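Local structure of putative chromatin binding protein (Chaetomium thermophilum, 6QP0) at residues S13-R18 and D130-I135; K164-N169 and N207-V212; R171-R176 and E200-R205. The protein probably acts as a PSTK-like, tRNA-dependent ATPase that supports tRNA modification by Elongator, this chain holding its P-loop nucleotide-binding domain. One frame throughout, in Å; residues are numbered along the deposited sequence.

Interaction 1 (S13-R18 and D130-I135); sequences SGKTTR and DSLNYI. With MG (magnesium ion), chain D; ADP (adenosine-5'-diphosphate), chain B; AF3 (aluminum fluoride), chain C.
Lys15 and Thr16 meet Asp130, Ser131 and Leu132 where the start of helix 15-31 faces the loop that follows strand 125-130. Gly14, the N-cap residue, turns its amide to the ADP phosphates in weak bonds; a CB here would run into ADP N7. The aliphatic part of Lys15 packs against segment 130-135: its CD rests on Ser131 O at 3.5 Å, and its CE touches Leu132 CD2 at 3.5 Å, the two side chains crossing obliquely. The Lys15 chain then bends, its chi4 of 56° setting NZ between ADP O3B, 2.5 Å away, and F3 of the aluminium fluoride. OG1 of Thr16 binds the magnesium ion at 2.0 Å and lies 2.9 Å from OD2 of Asp130, the side chains crossing at about a right angle. OD1 of Asp130 stands 2.9 Å from the ion, a long approach, while OD2 is also hydrogen-bonded to Tyr75. Thr17 N donates to ADP O2A at 2.7 Å, and one Arg18 guanidinium face lies near N6. Backbone amides, a lysine and a metal-binding threonine around the phosphates, with an aspartate from the neighbouring strand-loop junction, make up the Walker A P-loop and magnesium site of a P-loop NTPase.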
loop_
_atom_site.group_PDB
_atom_site.type_symbol
_atom_site.label_atom_id
_atom_site.label_comp_id
_atom_site.label_asym_id
_atom_site.label_seq_id
_atom_site.Cartn_x
_atom_site.Cartn_y
_atom_site.Cartn_z
ATOM N N SER A 13 5.432 1.811 8.809
ATOM C CA SER A 13 6.691 1.847 8.080
ATOM C C SER A 13 6.805 3.050 7.151
ATOM O O SER A 13 7.838 3.210 6.493
ATOM C CB SER A 13 6.869 0.558 7.271
ATOM O OG SER A 13 5.822 0.397 6.328
ATOM N N GLY A 14 5.781 3.891 7.083
ATOM C CA GLY A 14 5.809 5.064 6.238
ATOM C C GLY A 14 5.040 4.953 4.940
ATOM O O GLY A 14 5.286 5.754 4.031
ATOM N N LYS A 15 4.122 3.992 4.824
ATOM C CA LYS A 15 3.338 3.848 3.602
ATOM C C LYS A 15 2.569 5.126 3.292
ATOM O O LYS A 15 2.691 5.694 2.200
ATOM C CB LYS A 15 2.380 2.662 3.736
ATOM C CG LYS A 15 3.064 1.306 3.803
ATOM C CD LYS A 15 2.055 0.182 4.009
ATOM C CE LYS A 15 1.991 -0.259 5.464
ATOM N NZ LYS A 15 1.687 0.864 6.393
ATOM N N THR A 16 1.763 5.594 4.250
ATOM C CA THR A 16 0.940 6.775 4.012
ATOM C C THR A 16 1.805 7.985 3.680
ATOM O O THR A 16 1.466 8.776 2.792
ATOM C CB THR A 16 0.066 7.063 5.234
ATOM O OG1 THR A 16 -0.649 5.878 5.610
ATOM C CG2 THR A 16 -0.929 8.172 4.930
ATOM N N THR A 17 2.931 8.140 4.376
ATOM C CA THR A 17 3.801 9.285 4.135
ATOM C C THR A 17 4.352 9.261 2.716
ATOM O O THR A 17 4.312 10.272 2.004
ATOM C CB THR A 17 4.934 9.294 5.161
ATOM O OG1 THR A 17 4.401 8.984 6.456
ATOM C CG2 THR A 17 5.605 10.659 5.208
ATOM N N ARG A 18 4.867 8.109 2.279
ATOM C CA ARG A 18 5.362 7.992 0.912
ATOM C C ARG A 18 4.230 8.054 -0.106
ATOM O O ARG A 18 4.413 8.598 -1.201
ATOM C CB ARG A 18 6.146 6.690 0.748
ATOM C CG ARG A 18 7.664 6.853 0.782
ATOM C CD ARG A 18 8.159 7.415 2.107
ATOM N NE ARG A 18 9.600 7.233 2.265
ATOM C CZ ARG A 18 10.525 8.021 1.721
ATOM N NH1 ARG A 18 10.171 9.056 0.971
ATOM N NH2 ARG A 18 11.810 7.768 1.924
ATOM N N ASP A 130 -2.628 2.371 -0.798
ATOM C CA ASP A 130 -1.838 2.527 0.423
ATOM C C ASP A 130 -2.393 1.569 1.469
ATOM O O ASP A 130 -3.336 1.883 2.198
ATOM C CB ASP A 130 -1.878 3.976 0.896
ATOM C CG ASP A 130 -1.317 4.161 2.298
ATOM O OD1 ASP A 130 -0.726 3.213 2.854
ATOM O OD2 ASP A 130 -1.478 5.270 2.849
ATOM N N SER A 131 -1.796 0.383 1.546
ATOM C CA SER A 131 -2.176 -0.600 2.547
ATOM C C SER A 131 -1.008 -1.551 2.755
ATOM O O SER A 131 -0.087 -1.615 1.936
ATOM C CB SER A 131 -3.435 -1.370 2.137
ATOM O OG SER A 131 -3.795 -2.315 3.129
ATOM N N LEU A 132 -1.059 -2.288 3.866
ATOM C CA LEU A 132 -0.006 -3.253 4.169
ATOM C C LEU A 132 0.298 -4.125 2.955
ATOM O O LEU A 132 1.463 -4.317 2.591
ATOM C CB LEU A 132 -0.415 -4.110 5.368
ATOM C CG LEU A 132 -0.522 -3.372 6.706
ATOM C CD1 LEU A 132 -1.291 -4.203 7.722
ATOM C CD2 LEU A 132 0.860 -3.026 7.249
ATOM N N ASN A 133 -0.743 -4.647 2.307
ATOM C CA ASN A 133 -0.600 -5.448 1.090
ATOM C C ASN A 133 0.567 -6.423 1.216
ATOM O O ASN A 133 1.426 -6.533 0.340
ATOM C CB ASN A 133 -0.431 -4.543 -0.132
ATOM C CG ASN A 133 -1.644 -3.657 -0.376
ATOM O OD1 ASN A 133 -2.778 -4.052 -0.105
ATOM N ND2 ASN A 133 -1.408 -2.455 -0.892
ATOM N N TYR A 134 0.578 -7.153 2.330
ATOM C CA TYR A 134 1.750 -7.896 2.765
ATOM C C TYR A 134 1.744 -9.361 2.353
ATOM O O TYR A 134 2.678 -10.089 2.710
ATOM C CB TYR A 134 1.882 -7.805 4.291
ATOM C CG TYR A 134 0.817 -8.575 5.042
ATOM C CD1 TYR A 134 -0.403 -7.990 5.358
ATOM C CD2 TYR A 134 1.034 -9.888 5.438
ATOM C CE1 TYR A 134 -1.376 -8.694 6.044
ATOM C CE2 TYR A 134 0.071 -10.597 6.122
ATOM C CZ TYR A 134 -1.132 -9.998 6.422
ATOM O OH TYR A 134 -2.088 -10.711 7.107
ATOM N N ILE A 135 0.732 -9.816 1.624
ATOM C CA ILE A 135 0.614 -11.218 1.237
ATOM C C ILE A 135 0.873 -11.332 -0.257
ATOM O O ILE A 135 0.297 -10.579 -1.053
ATOM C CB ILE A 135 -0.765 -11.794 1.603
ATOM C CG1 ILE A 135 -1.077 -11.532 3.079
ATOM C CG2 ILE A 135 -0.803 -13.289 1.310
ATOM C CD1 ILE A 135 -2.489 -11.898 3.486
HETATM MG MG MG D . -0.991 3.889 5.628
HETATM P PB ADP B . 1.936 3.960 7.976
HETATM O O1B ADP B . 0.670 4.696 7.595
HETATM O O2B ADP B . 1.635 2.952 9.049
HETATM O O3B ADP B . 2.498 3.244 6.772
HETATM P PA ADP B . 3.055 6.652 8.299
HETATM O O1A ADP B . 1.782 7.247 8.851
HETATM O O2A ADP B . 3.162 6.935 6.817
HETATM O O3A ADP B . 3.059 5.022 8.569
HETATM O "O5'" ADP B . 4.352 7.301 9.107
HETATM C "C5'" ADP B . 4.582 6.867 10.434
HETATM C "C4'" ADP B . 5.311 7.819 11.145
HETATM O "O4'" ADP B . 6.770 7.749 10.764
HETATM C "C3'" ADP B . 4.836 9.304 10.773
HETATM O "O3'" ADP B . 4.899 10.183 11.988
HETATM C "C2'" ADP B . 5.636 9.701 9.915
HETATM O "O2'" ADP B . 5.884 11.150 10.099
HETATM C "C1'" ADP B . 7.049 8.853 10.129
HETATM N N9 ADP B . 7.590 8.532 8.852
HETATM C C8 ADP B . 7.149 7.774 7.849
HETATM N N7 ADP B . 8.068 7.834 6.879
HETATM C C5 ADP B . 9.066 8.630 7.300
HETATM C C6 ADP B . 10.243 9.026 6.701
HETATM N N6 ADP B . 11.142 8.987 5.553
HETATM N N1 ADP B . 11.077 9.831 7.334
HETATM C C2 ADP B . 10.777 10.273 8.578
HETATM N N3 ADP B . 9.622 9.890 9.174
HETATM C C4 ADP B . 8.773 9.068 8.528
HETATM AL AL AF3 C . -0.547 2.706 9.057
HETATM F F1 AF3 C . -1.142 3.320 7.575
HETATM F F2 AF3 C . -0.500 3.717 10.434
HETATM F F3 AF3 C . 0.419 1.299 9.051
HETATM O O HOH W 1 -2.888 4.815 6.566
#

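Interaction 2 (K164-N169 and N207-V212); sequences KAREVN and NWENLV. With ADP (adenosine-5'-diphosphate), chain B.
Trp208 lies between helices 162-174 and 205-213, against Ala165, Arg166 and Asn169. The short helical segments run nearly antiparallel, at 159°, with 11.4 Å between their axes, a separation wide enough to take the indole. Its CG is anti to the backbone N, and the ring reaches the opposite helix with both ends. At the pyrrole end, CD1 of Trp208 lies 3.3 Å from OD1 of Asn169, whose amide plane is inclined to the indole. The indole NE1 is hydrogen-bonded to Ser12 OG of the P-loop, and Asn169 OD1 has its partner in Tyr203, in the loop leading into helix 205-213. At the benzene end, CZ2 of Trp208 touches the backbone N of Arg166 at 3.3 Å and has CB of Ala165 at its edge, 3.8 Å away, while CH2 of the same ring meets CB of Arg166 at 3.4 Å. Next along the helix, Glu209 bends at chi2 and brings its carboxylate to the side of the Arg166 guanidinium. NE of Arg166 donates to OE1 of Glu209 at 2.9 Å and 176°, and its NH2 to OE2 of Glu209 at 3.3 Å. Both oxygens use their syn lone pairs, and the two flat groups are nearly coplanar. Farther on, CG2 of Val212 lies over the rim of one indole face. The chemistry implies a division of labour: the buried indole probably helps to set the helix spacing, while a two-bond salt bridge at the more exposed margin pairs the arginine's charge and is likely to restrict its rotation.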
loop_
_atom_site.group_PDB
_atom_site.type_symbol
_atom_site.label_atom_id
_atom_site.label_comp_id
_atom_site.label_asym_id
_atom_site.label_seq_id
_atom_site.Cartn_x
_atom_site.Cartn_y
_atom_site.Cartn_z
ATOM N N LYS A 164 12.725 1.286 13.609
ATOM C CA LYS A 164 12.126 2.606 13.449
ATOM C C LYS A 164 10.613 2.511 13.306
ATOM O O LYS A 164 9.892 3.425 13.720
ATOM C CB LYS A 164 12.728 3.322 12.240
ATOM C CG LYS A 164 14.183 3.725 12.422
ATOM N N ALA A 165 10.114 1.417 12.726
ATOM C CA ALA A 165 8.672 1.222 12.638
ATOM C C ALA A 165 8.078 0.913 14.006
ATOM O O ALA A 165 7.023 1.448 14.366
ATOM C CB ALA A 165 8.353 0.104 11.647
ATOM N N ARG A 166 8.744 0.056 14.786
ATOM C CA ARG A 166 8.251 -0.250 16.124
ATOM C C ARG A 166 8.221 1.003 16.991
ATOM O O ARG A 166 7.270 1.219 17.748
ATOM C CB ARG A 166 9.111 -1.331 16.778
ATOM C CG ARG A 166 8.533 -1.849 18.090
ATOM C CD ARG A 166 9.421 -2.900 18.747
ATOM N NE ARG A 166 9.322 -4.208 18.102
ATOM C CZ ARG A 166 10.231 -4.720 17.275
ATOM N NH1 ARG A 166 11.335 -4.047 16.975
ATOM N NH2 ARG A 166 10.035 -5.921 16.748
ATOM N N GLU A 167 9.254 1.845 16.889
ATOM C CA GLU A 167 9.268 3.089 17.649
ATOM C C GLU A 167 8.033 3.928 17.350
ATOM O O GLU A 167 7.403 4.468 18.267
ATOM C CB GLU A 167 10.537 3.882 17.339
ATOM N N VAL A 168 7.665 4.043 16.072
ATOM C CA VAL A 168 6.515 4.859 15.696
ATOM C C VAL A 168 5.258 4.376 16.411
ATOM O O VAL A 168 4.540 5.162 17.040
ATOM C CB VAL A 168 6.328 4.845 14.168
ATOM C CG1 VAL A 168 4.993 5.476 13.789
ATOM C CG2 VAL A 168 7.476 5.570 13.491
ATOM N N ASN A 169 4.968 3.076 16.316
ATOM C CA ASN A 169 3.750 2.549 16.921
ATOM C C ASN A 169 3.713 2.808 18.421
ATOM O O ASN A 169 2.628 2.944 19.000
ATOM C CB ASN A 169 3.627 1.052 16.636
ATOM C CG ASN A 169 2.228 0.526 16.883
ATOM O OD1 ASN A 169 1.338 0.681 16.046
ATOM N ND2 ASN A 169 2.026 -0.101 18.035
ATOM N N ASN A 207 -1.130 -7.046 17.852
ATOM C CA ASN A 207 -1.418 -7.039 16.423
ATOM C C ASN A 207 -0.215 -6.566 15.615
ATOM O O ASN A 207 0.014 -7.038 14.495
ATOM C CB ASN A 207 -2.626 -6.146 16.132
ATOM C CG ASN A 207 -3.027 -6.169 14.666
ATOM O OD1 ASN A 207 -2.917 -7.197 14.000
ATOM N ND2 ASN A 207 -3.485 -5.032 14.159
ATOM N N TRP A 208 0.556 -5.621 16.162
ATOM C CA TRP A 208 1.688 -5.058 15.431
ATOM C C TRP A 208 2.788 -6.095 15.239
ATOM O O TRP A 208 3.276 -6.295 14.120
ATOM C CB TRP A 208 2.222 -3.830 16.174
ATOM C CG TRP A 208 3.175 -2.995 15.381
ATOM C CD1 TRP A 208 2.884 -1.862 14.687
ATOM C CD2 TRP A 208 4.577 -3.224 15.207
ATOM N NE1 TRP A 208 4.017 -1.369 14.088
ATOM C CE2 TRP A 208 5.069 -2.189 14.390
ATOM C CE3 TRP A 208 5.463 -4.205 15.660
ATOM C CZ2 TRP A 208 6.405 -2.107 14.015
ATOM C CZ3 TRP A 208 6.787 -4.121 15.289
ATOM C CH2 TRP A 208 7.247 -3.080 14.475
ATOM N N GLU A 209 3.191 -6.771 16.320
ATOM C CA GLU A 209 4.278 -7.739 16.226
ATOM C C GLU A 209 3.927 -8.871 15.268
ATOM O O GLU A 209 4.717 -9.218 14.382
ATOM C CB GLU A 209 4.612 -8.302 17.610
ATOM C CG GLU A 209 5.184 -7.291 18.594
ATOM C CD GLU A 209 6.481 -6.669 18.115
ATOM O OE1 GLU A 209 6.933 -5.681 18.735
ATOM O OE2 GLU A 209 7.048 -7.164 17.120
ATOM N N ASN A 210 2.743 -9.469 15.436
ATOM C CA ASN A 210 2.359 -10.590 14.584
ATOM C C ASN A 210 2.270 -10.178 13.120
ATOM O O ASN A 210 2.529 -10.999 12.231
ATOM C CB ASN A 210 1.025 -11.174 15.058
ATOM C CG ASN A 210 1.059 -11.603 16.514
ATOM O OD1 ASN A 210 0.181 -11.249 17.302
ATOM N ND2 ASN A 210 2.083 -12.363 16.881
ATOM N N LEU A 211 1.913 -8.918 12.842
ATOM C CA LEU A 211 1.867 -8.447 11.461
ATOM C C LEU A 211 3.255 -8.468 10.828
ATOM O O LEU A 211 3.432 -8.967 9.710
ATOM C CB LEU A 211 1.278 -7.037 11.397
ATOM C CG LEU A 211 -0.186 -6.923 10.973
ATOM C CD1 LEU A 211 -0.648 -5.480 11.076
ATOM C CD2 LEU A 211 -0.393 -7.450 9.560
ATOM N N VAL A 212 4.255 -7.919 11.524
ATOM C CA VAL A 212 5.613 -7.925 10.989
ATOM C C VAL A 212 6.078 -9.354 10.740
ATOM O O VAL A 212 6.638 -9.669 9.684
ATOM C CB VAL A 212 6.576 -7.194 11.940
ATOM C CG1 VAL A 212 7.994 -7.277 11.392
ATOM C CG2 VAL A 212 6.154 -5.755 12.140
HETATM P PB ADP B . 1.936 3.960 7.976
HETATM O O1B ADP B . 0.670 4.696 7.595
HETATM O O2B ADP B . 1.635 2.952 9.049
HETATM O O3B ADP B . 2.498 3.244 6.772
HETATM P PA ADP B . 3.055 6.652 8.299
HETATM O O1A ADP B . 1.782 7.247 8.851
HETATM O O2A ADP B . 3.162 6.935 6.817
HETATM O O3A ADP B . 3.059 5.022 8.569
HETATM O "O5'" ADP B . 4.352 7.301 9.107
HETATM C "C5'" ADP B . 4.582 6.867 10.434
HETATM C "C4'" ADP B . 5.311 7.819 11.145
HETATM O "O4'" ADP B . 6.770 7.749 10.764
HETATM C "C3'" ADP B . 4.836 9.304 10.773
HETATM O "O3'" ADP B . 4.899 10.183 11.988
HETATM C "C2'" ADP B . 5.636 9.701 9.915
HETATM O "O2'" ADP B . 5.884 11.150 10.099
HETATM C "C1'" ADP B . 7.049 8.853 10.129
HETATM N N9 ADP B . 7.590 8.532 8.852
HETATM C C8 ADP B . 7.149 7.774 7.849
HETATM N N7 ADP B . 8.068 7.834 6.879
HETATM C C5 ADP B . 9.066 8.630 7.300
HETATM C C6 ADP B . 10.243 9.026 6.701
HETATM N N6 ADP B . 11.142 8.987 5.553
HETATM N N1 ADP B . 11.077 9.831 7.334
HETATM C C2 ADP B . 10.777 10.273 8.578
HETATM N N3 ADP B . 9.622 9.890 9.174
HETATM C C4 ADP B . 8.773 9.068 8.528
#

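Interaction 3 (R171-R176 and E200-R205); sequences RRLERR and EEPYER. With ADP (adenosine-5'-diphosphate), chain B; AF3 (aluminum fluoride), chain C.
Arg172 has its guanidinium held between protein and nucleotide: CA of Glu200 sits over the centre of one face, 3.7 Å from CZ, and C5' of ADP lies over the opposite face. The chain is extended from CG to NE, and CD of Arg172 lies 3.6 Å from Glu200 O. At the edge of the group, NH2 of Arg172 donates to O1A of ADP at 2.8 Å and 168°, and NH1 reaches toward F2 of the aluminium fluoride. The Glu200 carboxylate stands almost perpendicular to the guanidinium, with OE1 too far out of its plane to receive an N-H, so it probably contributes charge alone. An alanine in place of Arg172 would probably leave O1A without this charged donor and open a gap between Glu200 and the nucleotide. Behind the arginine, Pro202 packs into the helix end, its CB 3.7 Å from Leu173 CD2 and its CG 3.3 Å from the carbonyl O of Arg172. CG of Pro202 also lies over one face of the Arg176 guanidinium, towards its rim. Arg176 spans two acids in weak, long salt bridges, NH2 to OE2 of Glu201 at 3.4 Å and NH1 to OE2 of Glu204 at 3.5 Å. On the other side of the loop from this helix, Tyr203 brings its OH against F3 of the aluminium fluoride, an approach modelled too short for its detail to be trusted. A helix and a following loop that bring an arginine and a tyrosine over the phosphates are consistent with the lid of PSTK-like P-loop kinases.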
loop_
_atom_site.group_PDB
_atom_site.type_symbol
_atom_site.label_atom_id
_atom_site.label_comp_id
_atom_site.label_asym_id
_atom_site.label_seq_id
_atom_site.Cartn_x
_atom_site.Cartn_y
_atom_site.Cartn_z
ATOM N N ARG A 171 5.090 5.572 19.972
ATOM C CA ARG A 171 4.744 6.977 20.145
ATOM C C ARG A 171 3.267 7.220 19.864
ATOM O O ARG A 171 2.646 8.076 20.504
ATOM C CB ARG A 171 5.603 7.855 19.234
ATOM C CG ARG A 171 7.095 7.546 19.281
ATOM N NH1 ARG A 171 11.177 7.442 17.468
ATOM N NH2 ARG A 171 10.556 8.146 19.560
ATOM N N ARG A 172 2.689 6.480 18.915
ATOM C CA ARG A 172 1.266 6.612 18.628
ATOM C C ARG A 172 0.412 5.915 19.679
ATOM O O ARG A 172 -0.695 6.379 19.975
ATOM C CB ARG A 172 0.966 6.066 17.233
ATOM C CG ARG A 172 1.476 6.974 16.125
ATOM C CD ARG A 172 1.248 6.393 14.742
ATOM N NE ARG A 172 1.509 7.386 13.702
ATOM C CZ ARG A 172 1.480 7.135 12.397
ATOM N NH1 ARG A 172 1.205 5.915 11.957
ATOM N NH2 ARG A 172 1.728 8.108 11.531
ATOM N N LEU A 173 0.902 4.813 20.252
ATOM C CA LEU A 173 0.244 4.240 21.421
ATOM C C LEU A 173 0.317 5.199 22.603
ATOM O O LEU A 173 -0.661 5.370 23.340
ATOM C CB LEU A 173 0.879 2.899 21.782
ATOM C CG LEU A 173 0.454 1.683 20.960
ATOM C CD1 LEU A 173 1.313 0.484 21.318
ATOM C CD2 LEU A 173 -1.015 1.366 21.177
ATOM N N GLU A 174 1.476 5.837 22.795
ATOM C CA GLU A 174 1.617 6.827 23.857
ATOM C C GLU A 174 0.647 7.983 23.661
ATOM O O GLU A 174 0.003 8.434 24.617
ATOM C CB GLU A 174 3.058 7.340 23.901
ATOM C CG GLU A 174 4.079 6.300 24.341
ATOM C CD GLU A 174 5.508 6.694 23.998
ATOM O OE1 GLU A 174 5.710 7.794 23.441
ATOM O OE2 GLU A 174 6.429 5.899 24.281
ATOM N N ARG A 175 0.524 8.477 22.429
ATOM C CA ARG A 175 -0.339 9.618 22.126
ATOM C C ARG A 175 -1.797 9.170 22.192
ATOM O O ARG A 175 -2.467 8.950 21.180
ATOM C CB ARG A 175 0.008 10.201 20.761
ATOM C CG ARG A 175 -0.838 11.401 20.372
ATOM N N ARG A 176 -2.295 9.036 23.418
ATOM C CA ARG A 176 -3.685 8.656 23.650
ATOM C C ARG A 176 -4.197 9.247 24.961
ATOM O O ARG A 176 -3.580 9.080 26.014
ATOM C CB ARG A 176 -3.834 7.135 23.666
ATOM C CG ARG A 176 -4.124 6.519 22.304
ATOM C CD ARG A 176 -4.201 5.001 22.392
ATOM N NE ARG A 176 -4.862 4.413 21.229
ATOM C CZ ARG A 176 -5.075 3.110 21.066
ATOM N NH1 ARG A 176 -4.674 2.248 21.991
ATOM N NH2 ARG A 176 -5.689 2.668 19.977
ATOM N N GLU A 200 -3.015 7.943 11.758
ATOM C CA GLU A 200 -2.083 7.875 12.879
ATOM C C GLU A 200 -2.676 7.126 14.071
ATOM O O GLU A 200 -2.232 7.323 15.207
ATOM C CB GLU A 200 -1.634 9.279 13.302
ATOM C CG GLU A 200 -2.554 10.414 12.860
ATOM C CD GLU A 200 -2.250 10.914 11.456
ATOM O OE1 GLU A 200 -1.060 10.942 11.074
ATOM O OE2 GLU A 200 -3.204 11.281 10.736
ATOM N N GLU A 201 -3.666 6.268 13.840
ATOM C CA GLU A 201 -4.180 5.405 14.902
ATOM C C GLU A 201 -3.218 4.240 15.113
ATOM O O GLU A 201 -2.877 3.548 14.149
ATOM C CB GLU A 201 -5.570 4.881 14.545
ATOM C CG GLU A 201 -6.676 5.291 15.510
ATOM C CD GLU A 201 -6.625 4.530 16.821
ATOM O OE1 GLU A 201 -6.591 5.181 17.888
ATOM O OE2 GLU A 201 -6.617 3.282 16.787
ATOM N N PRO A 202 -2.760 3.996 16.336
ATOM C CA PRO A 202 -1.781 2.928 16.553
ATOM C C PRO A 202 -2.415 1.547 16.503
ATOM O O PRO A 202 -3.628 1.375 16.643
ATOM C CB PRO A 202 -1.237 3.228 17.953
ATOM C CG PRO A 202 -2.387 3.868 18.651
ATOM C CD PRO A 202 -3.102 4.686 17.596
ATOM N N TYR A 203 -1.556 0.558 16.290
ATOM C CA TYR A 203 -1.934 -0.839 16.421
ATOM C C TYR A 203 -1.744 -1.275 17.870
ATOM O O TYR A 203 -0.927 -0.710 18.604
ATOM C CB TYR A 203 -1.083 -1.735 15.519
ATOM C CG TYR A 203 -1.028 -1.355 14.055
ATOM C CD1 TYR A 203 -0.413 -0.180 13.637
ATOM C CD2 TYR A 203 -1.553 -2.197 13.084
ATOM C CE1 TYR A 203 -0.350 0.156 12.297
ATOM C CE2 TYR A 203 -1.492 -1.870 11.746
ATOM C CZ TYR A 203 -0.893 -0.694 11.358
ATOM O OH TYR A 203 -0.833 -0.381 10.021
ATOM N N GLU A 204 -2.498 -2.289 18.281
ATOM C CA GLU A 204 -2.200 -2.956 19.540
ATOM C C GLU A 204 -0.879 -3.706 19.391
ATOM O O GLU A 204 -0.621 -4.330 18.358
ATOM C CB GLU A 204 -3.327 -3.908 19.928
ATOM C CG GLU A 204 -4.676 -3.226 20.132
ATOM C CD GLU A 204 -4.629 -2.158 21.206
ATOM O OE1 GLU A 204 -4.047 -2.424 22.275
ATOM O OE2 GLU A 204 -5.160 -1.050 20.979
ATOM N N ARG A 205 -0.026 -3.630 20.417
ATOM C CA ARG A 205 1.315 -4.198 20.289
ATOM C C ARG A 205 1.275 -5.680 19.915
ATOM O O ARG A 205 2.202 -6.175 19.262
ATOM C CB ARG A 205 2.108 -3.984 21.582
ATOM C CG ARG A 205 2.569 -2.541 21.786
ATOM C CD ARG A 205 3.672 -2.431 22.835
ATOM N NE ARG A 205 3.157 -2.453 24.204
ATOM C CZ ARG A 205 3.141 -1.401 25.022
ATOM N NH1 ARG A 205 3.620 -0.228 24.622
ATOM N NH2 ARG A 205 2.652 -1.529 26.249
HETATM P PB ADP B . 1.936 3.960 7.976
HETATM O O1B ADP B . 0.670 4.696 7.595
HETATM O O2B ADP B . 1.635 2.952 9.049
HETATM O O3B ADP B . 2.498 3.244 6.772
HETATM P PA ADP B . 3.055 6.652 8.299
HETATM O O1A ADP B . 1.782 7.247 8.851
HETATM O O2A ADP B . 3.162 6.935 6.817
HETATM O O3A ADP B . 3.059 5.022 8.569
HETATM O "O5'" ADP B . 4.352 7.301 9.107
HETATM C "C5'" ADP B . 4.582 6.867 10.434
HETATM C "C4'" ADP B . 5.311 7.819 11.145
HETATM O "O4'" ADP B . 6.770 7.749 10.764
HETATM C "C3'" ADP B . 4.836 9.304 10.773
HETATM O "O3'" ADP B . 4.899 10.183 11.988
HETATM C "C2'" ADP B . 5.636 9.701 9.915
HETATM O "O2'" ADP B . 5.884 11.150 10.099
HETATM C "C1'" ADP B . 7.049 8.853 10.129
HETATM N N9 ADP B . 7.590 8.532 8.852
HETATM C C8 ADP B . 7.149 7.774 7.849
HETATM N N7 ADP B . 8.068 7.834 6.879
HETATM C C5 ADP B . 9.066 8.630 7.300
HETATM C C6 ADP B . 10.243 9.026 6.701
HETATM N N6 ADP B . 11.142 8.987 5.553
HETATM N N1 ADP B . 11.077 9.831 7.334
HETATM C C2 ADP B . 10.777 10.273 8.578
HETATM N N3 ADP B . 9.622 9.890 9.174
HETATM C C4 ADP B . 8.773 9.068 8.528
HETATM AL AL AF3 C . -0.547 2.706 9.057
HETATM F F1 AF3 C . -1.142 3.320 7.575
HETATM F F2 AF3 C . -0.500 3.717 10.434
HETATM F F3 AF3 C . 0.419 1.299 9.051
#

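The three contacts surround one nucleotide. Interaction 1 supplies the floor, with the P-loop and magnesium site, while interactions 2 and 3 share helix 162-174 and face the ligand from the other side. Their centres are about 10 Å apart, and they are joined directly: OD1 of Asn169 is hydrogen-bonded to N of Tyr203 at 2.9 Å, and the Trp208 and Tyr203 rings meet edge to face. Interaction 1, about 12 Å from interaction 2 between centres, touches it through CD1 of Leu132 and CD1 of Leu211, 3.6 Å apart. Interactions 1 and 3, with centres about 17 Å apart, converge on the aluminium fluoride: Lys15 and Tyr203 both reach F3, and Arg172 comes to F2 from another direction.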